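Local coordinates for protein PrgZ (Enterococcus faecalis, PDB 4FAJ) that binds peptide pheromone as a membrane-anchored extracellular receptor of the solute-binding protein family and probably passes it on for import, at residues A[83-95]-A[233-245]. Sequence-based numbering, arbitrary orientation.
Sequences SITLLANVMEGLY and IVTNGAFNLTNLE
The carbonyl O of N89 sits at the edge of the F239 ring, in its plane, 3.4 Å from CD2, and the same oxygen accepts a hydrogen bond from F239 N (3.1 Å) lying in the carbonyl plane. A second flat group, the N236 amide, lies along the backbone of M91 and E92. Its ND2 gives a fairly straight bond to E92 O (3.0 Å, 156° at the hydrogen), while E92 N approaches OD1 from above the amide carbonyl plane, at 3.0 Å. This two-bond pairing depends on CG standing between the backbone N and the carbonyl carbon of N236 (chi1 64°), which folds the amide over the M91–E92 backbone and sets OD1 against M91 CB. T235 crosses the M91 side chain at about a right angle, its CB 3.8 Å from M91 CG. G237 lies against the end of helix 81-90, its CA 3.8 Å from M91 CA, and its N makes a weak bond to V90 O. Beyond it V90 CG1 rests on the F239–L241 backbone, V90 CA lies 3.1 Å from F239 O in a CA–H...O contact, and L86 reaches L241 and L244 by methyl contacts. I255 of the adjacent strand backs L86, V90 and F239. Two waters bridge the segments, one from M91 O to A238 N, the other from E92 OE1 to N236 O. The E92 carboxylate also meets Y261, W262 and R96, near the zinc ligand D263. With F239 N on N89 O, N236 N and G237 N weakly on V90 O, and the N236 amide on E92, the helix end is tied to the start of edge strand 239-243 in this peptide-binding fold.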
loop_
_atom_site.group_PDB
_atom_site.type_symbol
_atom_site.label_atom_id
_atom_site.label_comp_id
_atom_site.label_asym_id
_atom_site.label_seq_id
_atom_site.Cartn_x
_atom_site.Cartn_y
_atom_site.Cartn_z
ATOM N N SER A 83 -4.951 -5.884 5.226
ATOM C CA SER A 83 -6.366 -5.490 5.241
ATOM C C SER A 83 -6.915 -5.314 3.818
ATOM O O SER A 83 -8.051 -5.689 3.525
ATOM C CB SER A 83 -6.550 -4.197 6.020
ATOM O OG SER A 83 -6.030 -4.305 7.330
ATOM N N ILE A 84 -6.099 -4.760 2.931
ATOM C CA ILE A 84 -6.540 -4.461 1.571
ATOM C C ILE A 84 -6.726 -5.726 0.729
ATOM O O ILE A 84 -7.723 -5.840 0.017
ATOM C CB ILE A 84 -5.619 -3.431 0.909
ATOM C CG1 ILE A 84 -5.933 -2.047 1.485
ATOM C CG2 ILE A 84 -5.785 -3.434 -0.608
ATOM C CD1 ILE A 84 -4.939 -0.973 1.071
ATOM N N THR A 85 -5.798 -6.679 0.818
ATOM C CA THR A 85 -6.017 -7.996 0.213
ATOM C C THR A 85 -7.296 -8.701 0.715
ATOM O O THR A 85 -8.057 -9.276 -0.083
ATOM C CB THR A 85 -4.791 -8.918 0.411
ATOM O OG1 THR A 85 -3.713 -8.447 -0.414
ATOM C CG2 THR A 85 -5.126 -10.375 0.023
ATOM N N LEU A 86 -7.554 -8.650 2.022
ATOM C CA LEU A 86 -8.781 -9.252 2.538
ATOM C C LEU A 86 -10.005 -8.554 1.941
ATOM O O LEU A 86 -10.924 -9.208 1.447
ATOM C CB LEU A 86 -8.850 -9.176 4.052
ATOM C CG LEU A 86 -10.171 -9.648 4.668
ATOM C CD1 LEU A 86 -10.458 -11.099 4.310
ATOM C CD2 LEU A 86 -10.105 -9.440 6.187
ATOM N N LEU A 87 -10.006 -7.228 1.982
ATOM C CA LEU A 87 -11.142 -6.454 1.461
ATOM C C LEU A 87 -11.323 -6.658 -0.050
ATOM O O LEU A 87 -12.462 -6.708 -0.534
ATOM C CB LEU A 87 -11.023 -4.957 1.815
ATOM C CG LEU A 87 -11.329 -4.547 3.256
ATOM C CD1 LEU A 87 -11.136 -3.018 3.444
ATOM C CD2 LEU A 87 -12.717 -4.953 3.702
ATOM N N ALA A 88 -10.226 -6.806 -0.797
ATOM C CA ALA A 88 -10.320 -7.085 -2.238
ATOM C C ALA A 88 -11.006 -8.430 -2.524
ATOM O O ALA A 88 -11.527 -8.645 -3.616
ATOM C CB ALA A 88 -8.934 -7.024 -2.899
ATOM N N ASN A 89 -11.045 -9.302 -1.520
ATOM C CA ASN A 89 -11.614 -10.648 -1.653
ATOM C C ASN A 89 -12.973 -10.882 -0.951
ATOM O O ASN A 89 -13.757 -11.738 -1.399
ATOM C CB ASN A 89 -10.574 -11.668 -1.208
ATOM C CG ASN A 89 -9.462 -11.820 -2.214
ATOM O OD1 ASN A 89 -9.634 -12.473 -3.242
ATOM N ND2 ASN A 89 -8.307 -11.223 -1.929
ATOM N N VAL A 90 -13.268 -10.129 0.113
ATOM C CA VAL A 90 -14.597 -10.181 0.729
ATOM C C VAL A 90 -15.512 -9.037 0.286
ATOM O O VAL A 90 -16.721 -9.099 0.497
ATOM C CB VAL A 90 -14.553 -10.336 2.293
ATOM C CG1 VAL A 90 -13.808 -11.621 2.679
ATOM C CG2 VAL A 90 -13.945 -9.097 2.971
ATOM N N MET A 91 -14.948 -8.021 -0.370
ATOM C CA MET A 91 -15.722 -6.933 -0.944
ATOM C C MET A 91 -15.387 -6.774 -2.434
ATOM O O MET A 91 -14.560 -7.514 -2.983
ATOM C CB MET A 91 -15.472 -5.619 -0.189
ATOM C CG MET A 91 -15.949 -5.643 1.246
ATOM S SD MET A 91 -16.029 -4.019 1.993
ATOM C CE MET A 91 -17.548 -3.350 1.295
ATOM N N GLU A 92 -16.071 -5.840 -3.082
ATOM C CA GLU A 92 -15.879 -5.553 -4.507
ATOM C C GLU A 92 -16.275 -4.111 -4.789
ATOM O O GLU A 92 -17.156 -3.562 -4.130
ATOM C CB GLU A 92 -16.740 -6.495 -5.353
ATOM C CG GLU A 92 -16.529 -6.344 -6.852
ATOM C CD GLU A 92 -17.329 -7.336 -7.650
ATOM O OE1 GLU A 92 -18.585 -7.261 -7.634
ATOM O OE2 GLU A 92 -16.693 -8.182 -8.306
ATOM N N GLY A 93 -15.598 -3.498 -5.754
ATOM C CA GLY A 93 -15.879 -2.131 -6.173
ATOM C C GLY A 93 -16.414 -2.067 -7.594
ATOM O O GLY A 93 -16.794 -3.088 -8.189
ATOM N N LEU A 94 -16.460 -0.860 -8.136
ATOM C CA LEU A 94 -16.988 -0.658 -9.482
ATOM C C LEU A 94 -16.168 -1.409 -10.534
ATOM O O LEU A 94 -16.736 -1.957 -11.492
ATOM C CB LEU A 94 -17.042 0.825 -9.822
ATOM C CG LEU A 94 -18.085 1.633 -9.039
ATOM C CD1 LEU A 94 -17.875 3.120 -9.254
ATOM C CD2 LEU A 94 -19.504 1.228 -9.424
ATOM N N TYR A 95 -14.844 -1.396 -10.347
ATOM C CA TYR A 95 -13.893 -2.071 -11.229
ATOM C C TYR A 95 -12.937 -2.961 -10.414
ATOM O O TYR A 95 -12.743 -2.766 -9.202
ATOM C CB TYR A 95 -13.119 -1.042 -12.091
ATOM C CG TYR A 95 -14.064 -0.185 -12.873
ATOM C CD1 TYR A 95 -14.554 -0.611 -14.101
ATOM C CD2 TYR A 95 -14.566 1.000 -12.341
ATOM C CE1 TYR A 95 -15.476 0.134 -14.792
ATOM C CE2 TYR A 95 -15.495 1.755 -13.034
ATOM C CZ TYR A 95 -15.945 1.319 -14.253
ATOM O OH TYR A 95 -16.872 2.038 -14.948
ATOM N N ILE A 233 -19.863 -5.433 9.971
ATOM C CA ILE A 233 -19.672 -5.112 8.548
ATOM C C ILE A 233 -20.726 -5.838 7.720
ATOM O O ILE A 233 -21.280 -6.844 8.157
ATOM C CB ILE A 233 -18.258 -5.514 8.039
ATOM C CG1 ILE A 233 -18.006 -7.013 8.227
ATOM C CG2 ILE A 233 -17.172 -4.730 8.767
ATOM C CD1 ILE A 233 -16.671 -7.498 7.642
ATOM N N VAL A 234 -20.995 -5.306 6.529
ATOM C CA VAL A 234 -21.794 -5.981 5.515
ATOM C C VAL A 234 -20.997 -5.882 4.219
ATOM O O VAL A 234 -20.670 -4.782 3.759
ATOM C CB VAL A 234 -23.192 -5.345 5.341
ATOM C CG1 VAL A 234 -23.901 -5.913 4.109
ATOM C CG2 VAL A 234 -24.044 -5.599 6.581
ATOM N N THR A 235 -20.657 -7.030 3.652
ATOM C CA THR A 235 -19.746 -7.086 2.513
ATOM C C THR A 235 -20.465 -7.557 1.250
ATOM O O THR A 235 -21.655 -7.866 1.288
ATOM C CB THR A 235 -18.552 -7.987 2.830
ATOM O OG1 THR A 235 -19.001 -9.333 3.023
ATOM C CG2 THR A 235 -17.825 -7.480 4.077
ATOM N N ASN A 236 -19.751 -7.579 0.130
ATOM C CA ASN A 236 -20.392 -7.825 -1.168
ATOM C C ASN A 236 -19.538 -8.555 -2.193
ATOM O O ASN A 236 -19.826 -8.482 -3.397
ATOM C CB ASN A 236 -20.807 -6.483 -1.776
ATOM C CG ASN A 236 -19.611 -5.593 -2.087
ATOM O OD1 ASN A 236 -18.555 -5.715 -1.461
ATOM N ND2 ASN A 236 -19.769 -4.695 -3.059
ATOM N N GLY A 237 -18.499 -9.256 -1.739
ATOM C CA GLY A 237 -17.505 -9.834 -2.632
ATOM C C GLY A 237 -17.638 -11.320 -2.885
ATOM O O GLY A 237 -18.634 -11.939 -2.539
ATOM N N ALA A 238 -16.607 -11.877 -3.503
ATOM C CA ALA A 238 -16.568 -13.290 -3.870
ATOM C C ALA A 238 -16.683 -14.205 -2.655
ATOM O O ALA A 238 -17.246 -15.302 -2.741
ATOM C CB ALA A 238 -15.284 -13.584 -4.634
ATOM N N PHE A 239 -16.140 -13.745 -1.532
ATOM C CA PHE A 239 -16.166 -14.486 -0.283
ATOM C C PHE A 239 -16.754 -13.646 0.833
ATOM O O PHE A 239 -16.786 -12.429 0.738
ATOM C CB PHE A 239 -14.744 -14.922 0.071
ATOM C CG PHE A 239 -14.085 -15.706 -1.009
ATOM C CD1 PHE A 239 -14.252 -17.083 -1.083
ATOM C CD2 PHE A 239 -13.306 -15.070 -1.971
ATOM C CE1 PHE A 239 -13.653 -17.819 -2.102
ATOM C CE2 PHE A 239 -12.708 -15.794 -2.977
ATOM C CZ PHE A 239 -12.886 -17.178 -3.046
ATOM N N ASN A 240 -17.264 -14.316 1.866
ATOM C CA ASN A 240 -17.698 -13.673 3.101
ATOM C C ASN A 240 -16.623 -13.879 4.157
ATOM O O ASN A 240 -15.924 -14.878 4.136
ATOM C CB ASN A 240 -18.984 -14.311 3.637
ATOM C CG ASN A 240 -20.207 -13.991 2.808
ATOM O OD1 ASN A 240 -20.289 -12.950 2.170
ATOM N ND2 ASN A 240 -21.196 -14.890 2.855
ATOM N N LEU A 241 -16.485 -12.951 5.087
ATOM C CA LEU A 241 -15.556 -13.154 6.211
ATOM C C LEU A 241 -16.318 -13.930 7.273
ATOM O O LEU A 241 -17.258 -13.397 7.864
ATOM C CB LEU A 241 -15.052 -11.826 6.762
ATOM C CG LEU A 241 -14.093 -11.912 7.963
ATOM C CD1 LEU A 241 -12.784 -12.588 7.583
ATOM C CD2 LEU A 241 -13.828 -10.524 8.542
ATOM N N THR A 242 -15.947 -15.193 7.480
ATOM C CA THR A 242 -16.703 -16.087 8.375
ATOM C C THR A 242 -16.022 -16.353 9.729
ATOM O O THR A 242 -16.680 -16.800 10.665
ATOM C CB THR A 242 -17.055 -17.431 7.677
ATOM O OG1 THR A 242 -15.883 -18.002 7.082
ATOM C CG2 THR A 242 -18.107 -17.206 6.580
ATOM N N ASN A 243 -14.723 -16.070 9.842
ATOM C CA ASN A 243 -13.996 -16.277 11.102
ATOM C C ASN A 243 -12.869 -15.265 11.257
ATOM O O ASN A 243 -11.914 -15.283 10.490
ATOM C CB ASN A 243 -13.423 -17.700 11.141
ATOM C CG ASN A 243 -13.029 -18.145 12.535
ATOM O OD1 ASN A 243 -12.722 -17.333 13.407
ATOM N ND2 ASN A 243 -13.040 -19.462 12.752
ATOM N N LEU A 244 -13.006 -14.360 12.223
ATOM C CA LEU A 244 -11.954 -13.391 12.551
ATOM C C LEU A 244 -12.241 -12.882 13.959
ATOM O O LEU A 244 -13.160 -12.091 14.164
ATOM C CB LEU A 244 -11.897 -12.217 11.555
ATOM C CG LEU A 244 -10.586 -11.411 11.554
ATOM C CD1 LEU A 244 -10.557 -10.386 10.421
ATOM C CD2 LEU A 244 -10.336 -10.705 12.842
ATOM N N GLU A 245 -11.453 -13.342 14.924
ATOM C CA GLU A 245 -11.763 -13.088 16.334
ATOM C C GLU A 245 -11.534 -11.647 16.766
ATOM O O GLU A 245 -12.367 -11.068 17.466
ATOM C CB GLU A 245 -10.970 -14.033 17.235
ATOM C CG GLU A 245 -11.441 -15.471 17.151
ATOM C CD GLU A 245 -10.971 -16.306 18.325
ATOM O OE1 GLU A 245 -9.923 -15.967 18.930
ATOM O OE2 GLU A 245 -11.655 -17.300 18.643
HETATM O O HOH W 1 -14.325 -10.054 -4.338
HETATM O O HOH W 2 -20.669 -7.266 -5.705
#